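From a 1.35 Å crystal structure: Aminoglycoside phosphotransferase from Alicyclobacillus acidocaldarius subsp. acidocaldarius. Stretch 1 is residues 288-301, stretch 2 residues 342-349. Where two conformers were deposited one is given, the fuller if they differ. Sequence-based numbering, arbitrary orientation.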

ATOM      1  N   PRO A 288      19.901  -1.810   6.270  1.00 15.04           N
ATOM      2  CA  PRO A 288      20.780  -1.221   7.292  1.00 16.29           C
ATOM      3  C   PRO A 288      19.993  -0.805   8.517  1.00 14.34           C
ATOM      4  O   PRO A 288      18.762  -0.667   8.483  1.00 13.08           O
ATOM      5  CB  PRO A 288      21.364   0.006   6.599  1.00 19.84           C
ATOM      6  CG  PRO A 288      20.356   0.371   5.565  1.00 17.50           C
ATOM      7  CD  PRO A 288      19.682  -0.899   5.134  1.00 15.90           C
ATOM      8  N   LYS A 289      20.704  -0.573   9.607  1.00 15.70           N
ATOM      9  CA  LYS A 289      20.065  -0.171  10.846  1.00 14.66           C
ATOM     10  C   LYS A 289      19.136   1.042  10.649  1.00 13.07           C
ATOM     11  O   LYS A 289      18.039   1.070  11.219  1.00 14.57           O
ATOM     12  CB  LYS A 289      21.127   0.158  11.891  1.00 16.68           C
ATOM     13  CG  LYS A 289      20.592   0.440  13.283  1.00 18.44           C
ATOM     14  CD  LYS A 289      21.737   0.545  14.299  1.00 23.22           C
ATOM     15  CE  LYS A 289      21.175   0.824  15.675  1.00 29.31           C
ATOM     16  NZ  LYS A 289      22.251   0.997  16.680  1.00 36.42           N
ATOM     17  N   SER A 290      19.594   2.039   9.878  1.00 13.64           N
ATOM     18  CA  SER A 290      18.815   3.249   9.700  1.00 14.93           C
ATOM     19  C   SER A 290      17.494   2.975   8.965  1.00 12.67           C
ATOM     20  O   SER A 290      16.532   3.686   9.175  1.00 13.19           O
ATOM     21  CB  SER A 290      19.610   4.340   8.965  1.00 18.17           C
ATOM     22  OG  SER A 290      20.097   3.927   7.695  1.00 23.75           O
ATOM     23  N   GLU A 291      17.482   1.975   8.079  1.00 12.93           N
ATOM     24  CA  GLU A 291      16.238   1.598   7.377  1.00 12.10           C
ATOM     25  C   GLU A 291      15.275   0.952   8.350  1.00 10.09           C
ATOM     26  O   GLU A 291      14.069   1.230   8.319  1.00 11.83           O
ATOM     27  CB  GLU A 291      16.517   0.692   6.181  1.00 12.90           C
ATOM     28  CG  GLU A 291      15.272   0.303   5.378  1.00 13.01           C
ATOM     29  CD  GLU A 291      15.652  -0.277   4.044  1.00 13.70           C
ATOM     30  OE1 GLU A 291      16.423  -1.240   4.045  1.00 16.97           O
ATOM     31  OE2 GLU A 291      15.157   0.203   3.005  1.00 13.91           O
ATOM     32  N   TYR A 292      15.781   0.066   9.200  1.00 11.29           N
ATOM     33  CA  TYR A 292      14.941  -0.488  10.264  1.00 11.90           C
ATOM     34  C   TYR A 292      14.340   0.634  11.090  1.00 11.78           C
ATOM     35  O   TYR A 292      13.195   0.597  11.489  1.00 12.01           O
ATOM     36  CB  TYR A 292      15.719  -1.412  11.182  1.00 10.75           C
ATOM     37  CG  TYR A 292      15.885  -2.833  10.738  1.00 12.30           C
ATOM     38  CD1 TYR A 292      14.792  -3.697  10.746  1.00 13.51           C
ATOM     39  CD2 TYR A 292      17.112  -3.332  10.334  1.00 14.48           C
ATOM     40  CE1 TYR A 292      14.917  -5.021  10.377  1.00 15.18           C
ATOM     41  CE2 TYR A 292      17.252  -4.658   9.958  1.00 14.59           C
ATOM     42  CZ  TYR A 292      16.138  -5.497   9.967  1.00 14.31           C
ATOM     43  OH  TYR A 292      16.210  -6.828   9.595  1.00 18.93           O
ATOM     44  N   ARG A 293      15.171   1.628  11.426  1.00 11.86           N
ATOM     45  CA  ARG A 293      14.686   2.704  12.302  1.00 13.29           C
ATOM     46  C   ARG A 293      13.614   3.558  11.628  1.00 10.69           C
ATOM     47  O   ARG A 293      12.677   3.995  12.284  1.00 12.39           O
ATOM     48  CB  ARG A 293      15.848   3.555  12.811  1.00 15.05           C
ATOM     49  CG  ARG A 293      16.881   2.704  13.518  1.00 18.38           C
ATOM     50  CD  ARG A 293      17.156   3.111  14.933  1.00 24.08           C
ATOM     51  NE  ARG A 293      17.533   4.509  15.045  1.00 22.36           N
ATOM     52  CZ  ARG A 293      17.282   5.261  16.109  1.00 27.49           C
ATOM     53  NH1 ARG A 293      17.650   6.529  16.105  1.00 27.95           N
ATOM     54  NH2 ARG A 293      16.669   4.752  17.180  1.00 28.91           N
ATOM     55  N   ALA A 294      13.764   3.805  10.327  1.00 11.62           N
ATOM     56  CA  ALA A 294      12.717   4.497   9.573  1.00 12.51           C
ATOM     57  C   ALA A 294      11.398   3.706   9.587  1.00 11.26           C
ATOM     58  O   ALA A 294      10.329   4.271   9.764  1.00 12.86           O
ATOM     59  CB  ALA A 294      13.161   4.748   8.148  1.00 12.44           C
ATOM     60  N   VAL A 295      11.490   2.389   9.394  1.00 10.88           N
ATOM     61  CA  VAL A 295      10.319   1.523   9.467  1.00 10.49           C
ATOM     62  C   VAL A 295       9.716   1.588  10.879  1.00 10.88           C
ATOM     63  O   VAL A 295       8.510   1.706  11.027  1.00 12.60           O
ATOM     64  CB  VAL A 295      10.684   0.073   9.080  1.00 12.03           C
ATOM     65  CG1 VAL A 295       9.547  -0.869   9.431  1.00 12.59           C
ATOM     66  CG2 VAL A 295      11.014  -0.029   7.602  1.00 11.48           C
ATOM     67  N   GLU A 296      10.563   1.551  11.923  1.00 11.52           N
ATOM     68  CA  GLU A 296      10.041   1.666  13.267  1.00 11.67           C
ATOM     69  C   GLU A 296       9.310   2.998  13.505  1.00 12.36           C
ATOM     70  O   GLU A 296       8.290   3.034  14.198  1.00 13.45           O
ATOM     71  CB  GLU A 296      11.167   1.572  14.288  1.00 13.03           C
ATOM     72  CG  GLU A 296      11.799   0.196  14.405  1.00 15.44           C
ATOM     73  CD  GLU A 296      12.875   0.181  15.469  1.00 18.38           C
ATOM     74  OE1 GLU A 296      13.968   0.758  15.249  1.00 22.89           O
ATOM     75  OE2 GLU A 296      12.605  -0.397  16.536  1.00 21.20           O
ATOM     76  N   ALA A 297       9.849   4.087  12.961  1.00 12.03           N
ATOM     77  CA  ALA A 297       9.210   5.392  13.116  1.00 13.84           C
ATOM     78  C   ALA A 297       7.778   5.365  12.584  1.00 13.01           C
ATOM     79  O   ALA A 297       6.824   5.861  13.211  1.00 13.48           O
ATOM     80  CB  ALA A 297      10.000   6.471  12.384  1.00 14.62           C
ATOM     81  N   ILE A 298       7.629   4.738  11.420  1.00 12.38           N
ATOM     82  CA  ILE A 298       6.324   4.662  10.800  1.00 11.54           C
ATOM     83  C   ILE A 298       5.401   3.742  11.618  1.00 11.79           C
ATOM     84  O   ILE A 298       4.279   4.122  11.938  1.00 12.50           O
ATOM     85  CB  ILE A 298       6.438   4.178   9.339  1.00 12.22           C
ATOM     86  CG1 ILE A 298       7.153   5.209   8.474  1.00 13.48           C
ATOM     87  CG2 ILE A 298       5.059   3.910   8.737  1.00 12.79           C
ATOM     88  CD1 ILE A 298       7.768   4.636   7.226  1.00 16.24           C
ATOM     89  N   LEU A 299       5.857   2.522  11.920  1.00 10.84           N
ATOM     90  CA  LEU A 299       5.029   1.589  12.681  1.00 12.71           C
ATOM     91  C   LEU A 299       4.652   2.026  14.082  1.00 12.65           C
ATOM     92  O   LEU A 299       3.567   1.709  14.567  1.00 12.45           O
ATOM     93  CB  LEU A 299       5.701   0.254  12.832  1.00 13.45           C
ATOM     94  CG  LEU A 299       5.889  -0.566  11.598  1.00 14.57           C
ATOM     95  CD1 LEU A 299       6.564  -1.873  11.963  1.00 14.21           C
ATOM     96  CD2 LEU A 299       4.531  -0.814  10.957  1.00 15.22           C
ATOM     97  N   ARG A 300       5.541   2.778  14.735  1.00 12.30           N
ATOM     98  CA  ARG A 300       5.270   3.205  16.090  1.00 11.99           C
ATOM     99  C   ARG A 300       4.112   4.196  16.143  1.00 10.15           C
ATOM    100  O   ARG A 300       3.396   4.265  17.141  1.00 12.43           O
ATOM    101  CB  ARG A 300       6.538   3.852  16.679  1.00 12.71           C
ATOM    102  CG  ARG A 300       6.408   4.512  18.050  1.00 14.27           C
ATOM    103  CD  ARG A 300       5.942   3.594  19.153  1.00 14.86           C
ATOM    104  NE  ARG A 300       6.961   2.633  19.531  1.00 17.08           N
ATOM    105  CZ  ARG A 300       6.815   1.716  20.487  1.00 17.18           C
ATOM    106  NH1 ARG A 300       7.832   0.915  20.770  1.00 18.55           N
ATOM    107  NH2 ARG A 300       5.672   1.618  21.173  1.00 18.51           N
ATOM    108  N   PHE A 301       3.940   4.985  15.089  1.00 10.82           N
ATOM    109  CA  PHE A 301       2.864   5.983  15.100  1.00 10.83           C
ATOM    110  C   PHE A 301       1.506   5.274  15.187  1.00 10.03           C
ATOM    111  O   PHE A 301       1.312   4.281  14.473  1.00 11.64           O
ATOM    112  CB  PHE A 301       2.850   6.827  13.839  1.00 11.35           C
ATOM    113  CG  PHE A 301       1.995   8.033  13.976  1.00 11.61           C
ATOM    114  CD1 PHE A 301       2.514   9.224  14.500  1.00 13.95           C
ATOM    115  CD2 PHE A 301       0.649   7.969  13.642  1.00 11.83           C
ATOM    116  CE1 PHE A 301       1.705  10.324  14.656  1.00 14.71           C
ATOM    117  CE2 PHE A 301      -0.167   9.070  13.803  1.00 14.39           C
ATOM    118  CZ  PHE A 301       0.357  10.252  14.309  1.00 15.39           C
ATOM    119  N   LEU A 342      11.211  -5.647  18.538  1.00 13.65           N
ATOM    120  CA  LEU A 342      11.859  -5.164  17.319  1.00 13.42           C
ATOM    121  C   LEU A 342      12.914  -4.091  17.650  1.00 14.66           C
ATOM    122  O   LEU A 342      14.004  -4.096  17.099  1.00 13.12           O
ATOM    123  CB  LEU A 342      10.853  -4.619  16.307  1.00 13.94           C
ATOM    124  CG  LEU A 342      11.413  -3.992  15.027  1.00 15.16           C
ATOM    125  CD1 LEU A 342      12.257  -4.990  14.254  1.00 15.48           C
ATOM    126  CD2 LEU A 342      10.275  -3.435  14.175  1.00 15.78           C
ATOM    127  N   ARG A 343      12.571  -3.183  18.551  1.00 13.99           N
ATOM    128  CA  ARG A 343      13.518  -2.155  18.993  1.00 14.56           C
ATOM    129  C   ARG A 343      14.787  -2.779  19.567  1.00 15.46           C
ATOM    130  O   ARG A 343      15.902  -2.349  19.264  1.00 16.37           O
ATOM    131  CB  ARG A 343      12.834  -1.279  20.022  1.00 15.48           C
ATOM    132  CG  ARG A 343      13.743  -0.211  20.600  1.00 18.60           C
ATOM    133  CD  ARG A 343      12.947   0.870  21.333  1.00 23.14           C
ATOM    134  NE  ARG A 343      12.014   0.307  22.305  1.00 23.31           N
ATOM    135  CZ  ARG A 343      10.936   0.918  22.783  1.00 21.02           C
ATOM    136  NH1 ARG A 343      10.147   0.270  23.633  1.00 26.82           N
ATOM    137  NH2 ARG A 343      10.625   2.150  22.404  1.00 24.42           N
ATOM    138  N   GLN A 344      14.615  -3.814  20.378  1.00 16.66           N
ATOM    139  CA  GLN A 344      15.763  -4.527  20.919  1.00 17.16           C
ATOM    140  C   GLN A 344      16.560  -5.187  19.800  1.00 17.95           C
ATOM    141  O   GLN A 344      17.800  -5.124  19.810  1.00 21.75           O
ATOM    142  CB  GLN A 344      15.331  -5.540  21.984  1.00 19.81           C
ATOM    143  CG  GLN A 344      14.845  -4.881  23.261  1.00 24.33           C
ATOM    144  CD  GLN A 344      14.342  -5.877  24.283  1.00 29.43           C
ATOM    145  OE1 GLN A 344      14.396  -7.090  24.073  1.00 37.89           O
ATOM    146  NE2 GLN A 344      13.866  -5.370  25.413  1.00 40.19           N
ATOM    147  N   GLN A 345      15.860  -5.828  18.851  1.00 16.64           N
ATOM    148  CA  GLN A 345      16.518  -6.485  17.711  1.00 17.53           C
ATOM    149  C   GLN A 345      17.405  -5.495  16.946  1.00 17.18           C
ATOM    150  O   GLN A 345      18.538  -5.802  16.586  1.00 22.13           O
ATOM    151  CB  GLN A 345      15.487  -7.123  16.765  1.00 19.12           C
ATOM    152  CG  GLN A 345      16.082  -7.942  15.622  1.00 22.52           C
ATOM    153  CD  GLN A 345      16.720  -9.243  16.076  1.00 23.96           C
ATOM    154  OE1 GLN A 345      16.555  -9.665  17.211  1.00 23.69           O
ATOM    155  NE2 GLN A 345      17.460  -9.877  15.185  1.00 31.07           N
ATOM    156  N   VAL A 346      16.883  -4.290  16.715  1.00 18.11           N
ATOM    157  CA  VAL A 346      17.583  -3.294  15.924  1.00 17.73           C
ATOM    158  C   VAL A 346      18.851  -2.800  16.641  1.00 20.76           C
ATOM    159  O   VAL A 346      19.833  -2.433  15.997  1.00 27.32           O
ATOM    160  CB  VAL A 346      16.606  -2.164  15.560  1.00 18.15           C
ATOM    161  CG1 VAL A 346      17.313  -1.019  14.882  1.00 19.47           C
ATOM    162  CG2 VAL A 346      15.527  -2.709  14.626  1.00 18.14           C
ATOM    163  N   GLU A 347      18.827  -2.822  17.969  1.00 23.33           N
ATOM    164  CA  GLU A 347      20.018  -2.533  18.772  1.00 28.44           C
ATOM    165  C   GLU A 347      21.082  -3.638  18.775  1.00 31.58           C
ATOM    166  O   GLU A 347      22.221  -3.365  19.113  1.00 39.18           O
ATOM    167  CB  GLU A 347      19.611  -2.194  20.210  1.00 32.40           C
ATOM    168  CG  GLU A 347      19.174  -0.752  20.400  1.00 42.96           C
ATOM    169  CD  GLU A 347      20.116   0.250  19.740  1.00 57.09           C
ATOM    170  OE1 GLU A 347      21.298   0.322  20.151  1.00 72.11           O
ATOM    171  OE2 GLU A 347      19.677   0.963  18.805  1.00 69.36           O
ATOM    172  N   HIS A 348      20.740  -4.875  18.440  0.50 32.50           N
ATOM    173  CA  HIS A 348      21.777  -5.902  18.276  0.50 31.83           C
ATOM    174  C   HIS A 348      21.629  -6.608  16.935  0.50 33.51           C
ATOM    175  O   HIS A 348      21.341  -7.815  16.857  0.50 36.57           O
ATOM    176  CB  HIS A 348      21.803  -6.891  19.449  0.50 27.30           C
ATOM    177  CG  HIS A 348      20.473  -7.503  19.767  0.50 25.28           C
ATOM    178  ND1 HIS A 348      19.854  -8.418  18.944  0.50 24.95           N
ATOM    179  CD2 HIS A 348      19.658  -7.347  20.837  0.50 26.54           C
ATOM    180  CE1 HIS A 348      18.708  -8.786  19.488  0.50 24.53           C
ATOM    181  NE2 HIS A 348      18.561  -8.147  20.632  0.50 25.63           N
ATOM    182  N   LEU A 349      21.786  -5.817  15.878  1.00 36.68           N
ATOM    183  CA  LEU A 349      21.890  -6.358  14.511  1.00 38.52           C
ATOM    184  C   LEU A 349      23.294  -6.902  14.223  1.00 49.84           C
ATOM    185  O   LEU A 349      23.470  -8.100  13.983  1.00 61.55           O
ATOM    186  CB  LEU A 349      21.524  -5.309  13.456  1.00 37.60           C
ATOM    187  CG  LEU A 349      20.079  -4.810  13.444  1.00 35.14           C
ATOM    188  CD1 LEU A 349      19.951  -3.631  12.498  1.00 31.15           C
ATOM    189  CD2 LEU A 349      19.100  -5.914  13.049  1.00 38.22           C
TER

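Helix 289-300 and helix 342-347 pack nearly antiparallel, at 165°, with their axes 10.3 Å apart at closest approach. The contact centres on Val346. Its side chain is a knob seated among Lys289, Tyr292, Arg293 and Glu296, on two successive turns of the opposing helix. With chi1 at t, both methyls sit in the hole and share its walls: Val346 CG2 lies 3.7 Å from Tyr292 CB, and both methyls, CG1 and CG2, lie within 3.9 Å of Glu296 OE1. Val346 CG1 also lies 3.9 Å from Lys289 CG and 4.0 Å from Arg293 CG.

Lys289 has all four chi angles at t. Its CA-to-CB bond points sideways, but the extended chain reaches across toward the C-terminal end of the second helix, and its end comes nearer. Lys289 CE passes 3.5 Å from Val346 O. Beyond this, Lys289 NZ forms a salt bridge with Glu347 OE2 at 3.3 Å, which includes a weak hydrogen bond. Glu347 also starts sideways. Chi1 and chi2 are both m, and this folded form brings its carboxylate within reach of the lysine.

Tyr292 points toward the second helix, with chi1 at m. Its ring meets Leu349 obliquely, with Tyr292 CD2 3.6 Å from Leu349 CD1. The same methyl, Leu349 CD1, is 3.8 Å from Lys289 CA, so Leu349 covers the first turn of helix 289-300.

Glu296 is buried and points toward its partners. Glu296 CG packs 3.9 Å from Leu342 CD2. Chi2 at t carries the carboxylate onward, and Glu296 OE2 comes 3.2 Å from Arg343 CA. Arg343 N is 3.4 Å from Glu296 OE2, but the angle is too poor for a hydrogen bond.

Arg300 and Arg343 bring like charges together: Arg300 NH1 is 3.5 Å from Arg343 NH2. Both are donors, so no hydrogen bond forms. Arg300 NH1 lies over one face of the Arg343 guanidinium. Arg300 NH2 is hydrogen-bonded elsewhere in the structure.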